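Local coordinates for periplasmic binding protein (Veillonella parvula, PDB 4OVK) that probably serves as the periplasmic solute-binding component of an ABC transporter, capturing a substrate for delivery to the membrane permease, at residues A[186-191]-A[218-223]. Residues are numbered along the deposited sequence; the frame is centred on the assembly and turned at random.
Sequences NKNLTV and WTKVSM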
loop_
_atom_site.group_PDB
_atom_site.type_symbol
_atom_site.label_atom_id
_atom_site.label_comp_id
_atom_site.label_asym_id
_atom_site.label_seq_id
_atom_site.Cartn_x
_atom_site.Cartn_y
_atom_site.Cartn_z
ATOM N N ASN A 186 6.494 12.692 8.067
ATOM C CA ASN A 186 5.901 14.025 7.933
ATOM C C ASN A 186 6.852 15.155 8.338
ATOM O O ASN A 186 8.045 14.920 8.527
ATOM C CB ASN A 186 4.585 14.079 8.724
ATOM C CG ASN A 186 4.754 13.756 10.188
ATOM O OD1 ASN A 186 5.789 14.027 10.787
ATOM N ND2 ASN A 186 3.701 13.203 10.790
ATOM N N LYS A 187 6.309 16.368 8.467
ATOM C CA LYS A 187 7.076 17.558 8.849
ATOM C C LYS A 187 7.169 17.759 10.360
ATOM O O LYS A 187 7.646 18.806 10.817
ATOM C CB LYS A 187 6.448 18.800 8.211
ATOM C CG LYS A 187 6.351 18.714 6.695
ATOM C CD LYS A 187 5.849 20.007 6.068
ATOM C CE LYS A 187 4.344 20.051 5.990
ATOM N NZ LYS A 187 3.760 19.003 5.118
ATOM N N ASN A 188 6.735 16.759 11.126
ATOM C CA ASN A 188 6.666 16.855 12.578
ATOM C C ASN A 188 7.507 15.769 13.259
ATOM O O ASN A 188 7.154 15.288 14.332
ATOM C CB ASN A 188 5.198 16.775 13.027
ATOM C CG ASN A 188 4.962 17.395 14.394
ATOM O OD1 ASN A 188 5.684 18.306 14.812
ATOM N ND2 ASN A 188 3.933 16.912 15.097
ATOM N N LEU A 189 8.617 15.385 12.618
ATOM C CA LEU A 189 9.615 14.496 13.220
ATOM C C LEU A 189 9.064 13.125 13.629
ATOM O O LEU A 189 9.534 12.507 14.583
ATOM C CB LEU A 189 10.295 15.190 14.414
ATOM C CG LEU A 189 11.105 16.435 14.048
ATOM C CD1 LEU A 189 11.463 17.235 15.293
ATOM C CD2 LEU A 189 12.356 16.035 13.273
ATOM N N THR A 190 8.076 12.649 12.881
ATOM C CA THR A 190 7.524 11.324 13.094
ATOM C C THR A 190 8.142 10.363 12.094
ATOM O O THR A 190 8.163 10.632 10.891
ATOM C CB THR A 190 5.999 11.337 12.946
ATOM O OG1 THR A 190 5.461 12.281 13.872
ATOM C CG2 THR A 190 5.419 9.958 13.233
ATOM N N VAL A 191 8.646 9.244 12.613
ATOM C CA VAL A 191 9.420 8.293 11.823
ATOM C C VAL A 191 8.848 6.891 12.003
ATOM O O VAL A 191 8.114 6.623 12.965
ATOM C CB VAL A 191 10.917 8.315 12.230
ATOM C CG1 VAL A 191 11.461 9.740 12.150
ATOM C CG2 VAL A 191 11.127 7.751 13.634
ATOM N N TRP A 218 4.546 4.299 13.802
ATOM C CA TRP A 218 4.943 5.679 13.507
ATOM C C TRP A 218 5.125 6.419 14.835
ATOM O O TRP A 218 4.192 6.511 15.637
ATOM C CB TRP A 218 3.884 6.385 12.651
ATOM C CG TRP A 218 3.702 5.789 11.256
ATOM C CD1 TRP A 218 2.632 5.065 10.806
ATOM C CD2 TRP A 218 4.614 5.873 10.153
ATOM N NE1 TRP A 218 2.823 4.692 9.500
ATOM C CE2 TRP A 218 4.031 5.174 9.073
ATOM C CE3 TRP A 218 5.868 6.461 9.979
ATOM C CZ2 TRP A 218 4.655 5.053 7.831
ATOM C CZ3 TRP A 218 6.492 6.345 8.745
ATOM C CH2 TRP A 218 5.884 5.645 7.683
ATOM N N THR A 219 6.317 6.956 15.065
ATOM C CA THR A 219 6.676 7.483 16.380
ATOM C C THR A 219 7.424 8.813 16.289
ATOM O O THR A 219 8.359 8.951 15.499
ATOM C CB THR A 219 7.549 6.462 17.123
ATOM O OG1 THR A 219 6.819 5.234 17.262
ATOM C CG2 THR A 219 7.973 6.985 18.498
ATOM N N LYS A 220 7.014 9.779 17.108
ATOM C CA LYS A 220 7.666 11.083 17.133
ATOM C C LYS A 220 8.990 10.993 17.903
ATOM O O LYS A 220 9.057 10.397 18.977
ATOM C CB LYS A 220 6.742 12.150 17.748
ATOM C CG LYS A 220 7.358 13.542 17.759
ATOM C CD LYS A 220 6.331 14.654 17.917
ATOM C CE LYS A 220 7.008 16.010 17.773
ATOM N NZ LYS A 220 6.062 17.151 17.925
ATOM N N VAL A 221 10.035 11.586 17.332
ATOM C CA VAL A 221 11.363 11.631 17.944
ATOM C C VAL A 221 11.890 13.069 17.922
ATOM O O VAL A 221 11.228 13.970 17.401
ATOM C CB VAL A 221 12.355 10.677 17.226
ATOM C CG1 VAL A 221 11.797 9.255 17.192
ATOM C CG2 VAL A 221 12.689 11.163 15.813
ATOM N N SER A 222 13.068 13.283 18.507
ATOM C CA SER A 222 13.698 14.607 18.534
ATOM C C SER A 222 14.637 14.809 17.340
ATOM O O SER A 222 15.192 13.846 16.804
ATOM C CB SER A 222 14.497 14.790 19.827
ATOM O OG SER A 222 15.657 13.969 19.831
HETATM N N MSE A 223 14.833 16.066 16.947
HETATM C CA MSE A 223 15.816 16.394 15.916
HETATM C C MSE A 223 17.193 15.971 16.376
HETATM O O MSE A 223 18.023 15.570 15.560
HETATM C CB MSE A 223 15.776 17.888 15.588
HETATM C CG MSE A 223 16.660 18.285 14.408
HETATM SE SE MSE A 223 15.894 17.640 12.713
HETATM C CE MSE A 223 17.528 16.946 11.876
#
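The carbonyl O of V191 is gripped by T219 N at 2.8 Å (165° at the hydrogen) and also meets the CA-H of W218. T219 O returns the bond to V191 N, defining an antiparallel hydrogen-bonded pair; T190 and K220 form the adjoining non-hydrogen-bonded pair, their CA atoms 4.0 Å apart. Beyond it, V221 N binds L189 O at 2.9 Å. On the T190 face, K220 sends CG anti to its backbone N (chi1 -178°), and its extended chain passes N188 O before NZ makes a weak 3.3 Å bond to N188 OD1. N186 OD1 accepts from N188 N at 2.9 Å, closing an Asx turn, and more weakly from T190 N. On the face of V191 and T219, V191 CG2 reaches V221 CG1, 3.9 Å away, just past the strand. L189 brings CD2 to SE of selenomethionine M223, also 3.9 Å, their side chains crossing at about a right angle. An alanine at L189 would probably open a gap beside M223 SE and I226. This two-stranded surface sheet, its strands distant in sequence, is tied to its domain by L189 and V221 on I226 of helix 223-229, which S222 N-caps, and by V191 on L182 and L184 of strand 180-184.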